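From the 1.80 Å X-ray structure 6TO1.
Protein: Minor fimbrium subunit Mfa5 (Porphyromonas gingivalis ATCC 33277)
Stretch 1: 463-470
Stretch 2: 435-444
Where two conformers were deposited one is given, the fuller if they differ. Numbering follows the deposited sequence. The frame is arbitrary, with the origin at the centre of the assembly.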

# COMPACT_ATOMS: atom_id res chain seq x y z
N SER A 463 2.57 3.66 5.53
CA SER A 463 2.48 5.03 6.01
C SER A 463 1.33 5.15 7.00
O SER A 463 0.52 4.24 7.17
CB SER A 463 2.24 6.02 4.86
OG SER A 463 3.36 6.08 3.99
N GLU A 464 1.25 6.31 7.66
CA GLU A 464 0.11 6.60 8.52
C GLU A 464 -0.30 8.05 8.32
O GLU A 464 0.56 8.93 8.14
CB GLU A 464 0.41 6.33 10.00
CG GLU A 464 1.37 7.28 10.68
CD GLU A 464 1.17 7.35 12.20
OE1 GLU A 464 1.08 8.47 12.76
OE2 GLU A 464 1.10 6.28 12.83
N ALA A 465 -1.61 8.30 8.36
CA ALA A 465 -2.19 9.63 8.27
C ALA A 465 -3.03 9.86 9.53
O ALA A 465 -3.70 8.94 10.03
CB ALA A 465 -3.03 9.78 7.01
N THR A 466 -2.96 11.07 10.08
CA THR A 466 -3.68 11.34 11.32
C THR A 466 -4.26 12.74 11.31
O THR A 466 -3.76 13.65 10.65
CB THR A 466 -2.78 11.22 12.56
OG1 THR A 466 -1.67 12.13 12.42
CG2 THR A 466 -2.29 9.83 12.74
N ILE A 467 -5.39 12.88 12.01
CA ILE A 467 -5.89 14.17 12.46
C ILE A 467 -6.04 14.06 13.96
O ILE A 467 -6.36 12.99 14.51
CB ILE A 467 -7.22 14.61 11.82
CG1 ILE A 467 -8.36 13.69 12.22
CG2 ILE A 467 -7.08 14.72 10.30
CD1 ILE A 467 -9.69 14.19 11.72
N THR A 468 -5.80 15.18 14.65
CA THR A 468 -5.95 15.25 16.09
C THR A 468 -6.60 16.60 16.41
O THR A 468 -6.20 17.63 15.87
CB THR A 468 -4.62 15.14 16.82
OG1 THR A 468 -4.01 13.88 16.52
CG2 THR A 468 -4.81 15.26 18.33
N TYR A 469 -7.62 16.55 17.27
CA TYR A 469 -8.35 17.73 17.73
C TYR A 469 -8.67 17.55 19.21
O TYR A 469 -8.83 16.42 19.69
CB TYR A 469 -9.65 17.95 16.92
CG TYR A 469 -10.62 16.79 16.90
CD1 TYR A 469 -11.64 16.70 17.84
CD2 TYR A 469 -10.54 15.77 15.94
CE1 TYR A 469 -12.55 15.65 17.84
CE2 TYR A 469 -11.46 14.70 15.94
CZ TYR A 469 -12.46 14.65 16.88
OH TYR A 469 -13.39 13.62 16.89
N ARG A 470 -8.79 18.66 19.92
CA ARG A 470 -9.15 18.65 21.33
C ARG A 470 -10.65 18.86 21.50
O ARG A 470 -11.26 19.69 20.81
CB ARG A 470 -8.40 19.74 22.10
CG ARG A 470 -8.61 19.69 23.60
CD ARG A 470 -7.53 20.44 24.38
NE ARG A 470 -6.24 19.76 24.27
CZ ARG A 470 -5.16 20.09 24.96
NH1 ARG A 470 -5.19 21.10 25.83
NH2 ARG A 470 -4.04 19.40 24.79
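Stretch 2, residues 435-444: LLNVSNGTVH

The 436-439 segment of stretch 2 runs antiparallel to the strand of stretch 1 and pairs with it edge to edge over a short length, so that Leu436, Asn437, Val438 and Ser439 lie opposite Tyr469, Thr468, Ile467 and Thr466 in turn. The contact buries 417 Å² in all, and its rule is economical: two strand residues, Asn437 and Val438, set the register, and the loop residues flanking them extend it.

Leu435 does not reach stretch 1. Leu436, still extended (phi/psi -118/170), points its CA-to-CB bond toward the partner and packs on the aliphatic start of Tyr469, with Leu436 CG 3.8 Å from Tyr469 CB. Its CD2 meets the tyrosine ring obliquely, while the end of the tyrosine leads away.

Asn437 is the backbone clamp. Asn437 N donates to Thr468 O at 3.1 Å, and Thr468 N returns a bond to Asn437 O at 2.9 Å, the double link of a hydrogen-bonded antiparallel pair. Asn437 O is used further: Ile467 CA approaches it at 3.2 Å in a CA-H...O contact, and water 1 donates to it at 3.2 Å. The same water lies 2.8 Å from Thr466 OG1 and 2.9 Å from Thr468 OG1, hydrogen-bonded to both, so it ties two threonine hydroxyls to the partner's backbone. The side chains of Asn437 and Thr468 share one face of the sheet, their CB atoms 4.3 Å apart.

Val438 turns to the other face along with Ile467. This is a non-hydrogen-bonded pair, with the CA atoms drawn in to 4.5 Å, and the contact is apolar: Val438 CG2 lies 3.9 Å from Ile467 CG2.

At Ser439 the backbone leaves the extended region (-80/-29), yet pairing carries on for one more step. Ser439 N donates to Thr466 O at 2.9 Å, and the return bond is taken by a side chain, Thr466 N donating to Ser439 OG at 2.9 Å. With chi1 in the p well, Ser439 OG also donates to Asn440 OD1 at 2.6 Å.

Asn440 brings its amide end nearer, placing Asn440 OD1 3.7 Å from Ala465 CB. Water 2 donates both to Asn440 OD1 at 2.9 Å and to Glu464 O at 3.2 Å, bridging the gap where direct pairing has ended.

Gly441, at a positive phi of 82° that favours glycine, and Thr442 make no contact. From Thr442 to His444 the chain, turned back, resumes as a strand, and Val443 points toward stretch 1, Val443 CG2 lying 4.0 Å from Ile467 CG2. That one isoleucine methyl thus meets valines from both strand segments.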

# COMPACT_ATOMS: atom_id res chain seq x y z
N LEU A 435 -6.77 24.76 12.10
CA LEU A 435 -7.13 24.81 13.50
C LEU A 435 -6.98 23.46 14.19
O LEU A 435 -7.14 23.38 15.42
CB LEU A 435 -8.58 25.28 13.64
CG LEU A 435 -8.87 26.69 13.09
CD1 LEU A 435 -10.35 27.02 13.20
CD2 LEU A 435 -8.01 27.68 13.84
N LEU A 436 -6.68 22.41 13.42
CA LEU A 436 -6.42 21.06 13.88
C LEU A 436 -4.99 20.66 13.52
O LEU A 436 -4.31 21.34 12.75
CB LEU A 436 -7.39 20.06 13.23
CG LEU A 436 -8.79 19.96 13.82
CD1 LEU A 436 -9.47 21.30 13.86
CD2 LEU A 436 -9.63 18.98 13.00
N ASN A 437 -4.54 19.53 14.05
CA ASN A 437 -3.28 18.92 13.63
C ASN A 437 -3.63 17.86 12.58
O ASN A 437 -4.22 16.83 12.91
CB ASN A 437 -2.55 18.32 14.83
CG ASN A 437 -1.23 17.67 14.45
OD1 ASN A 437 -0.78 17.77 13.31
ND2 ASN A 437 -0.61 17.01 15.42
N VAL A 438 -3.27 18.13 11.32
CA VAL A 438 -3.67 17.31 10.18
C VAL A 438 -2.43 16.93 9.39
O VAL A 438 -1.74 17.82 8.88
CB VAL A 438 -4.66 18.06 9.27
CG1 VAL A 438 -4.99 17.23 8.03
CG2 VAL A 438 -5.90 18.42 10.02
N SER A 439 -2.14 15.63 9.28
CA SER A 439 -0.89 15.22 8.64
C SER A 439 -0.99 15.26 7.12
O SER A 439 0.02 15.50 6.45
CB SER A 439 -0.49 13.81 9.10
OG SER A 439 -1.33 12.84 8.49
N ASN A 440 -2.18 15.06 6.57
CA ASN A 440 -2.39 14.89 5.14
C ASN A 440 -3.80 15.38 4.83
O ASN A 440 -4.74 15.06 5.56
CB ASN A 440 -2.30 13.41 4.70
CG ASN A 440 -0.93 12.81 4.92
OD1 ASN A 440 -0.58 12.36 6.02
ND2 ASN A 440 -0.15 12.74 3.85
N GLY A 441 -3.96 16.13 3.74
CA GLY A 441 -5.28 16.49 3.26
C GLY A 441 -5.86 17.69 4.00
O GLY A 441 -5.13 18.48 4.60
N THR A 442 -7.18 17.81 3.94
CA THR A 442 -7.89 18.97 4.47
C THR A 442 -9.13 18.53 5.23
O THR A 442 -9.68 17.46 4.98
CB THR A 442 -8.29 19.93 3.34
OG1 THR A 442 -9.06 19.22 2.36
CG2 THR A 442 -7.06 20.52 2.67
N VAL A 443 -9.57 19.38 6.17
CA VAL A 443 -10.69 19.05 7.04
C VAL A 443 -11.71 20.17 7.01
O VAL A 443 -11.37 21.35 7.16
CB VAL A 443 -10.23 18.77 8.48
CG1 VAL A 443 -11.44 18.36 9.33
CG2 VAL A 443 -9.13 17.71 8.52
N HIS A 444 -12.97 19.80 6.83
CA HIS A 444 -14.12 20.69 6.86
C HIS A 444 -14.95 20.39 8.10
O HIS A 444 -15.06 19.24 8.53
CB HIS A 444 -14.99 20.47 5.62
CG HIS A 444 -16.24 21.28 5.62
ND1 HIS A 444 -16.29 22.57 5.15
CD2 HIS A 444 -17.50 20.97 6.02
CE1 HIS A 444 -17.52 23.03 5.27
NE2 HIS A 444 -18.28 22.08 5.79
O HOH W 1 -2.59 14.27 14.05
O HOH W 2 0.79 10.03 5.10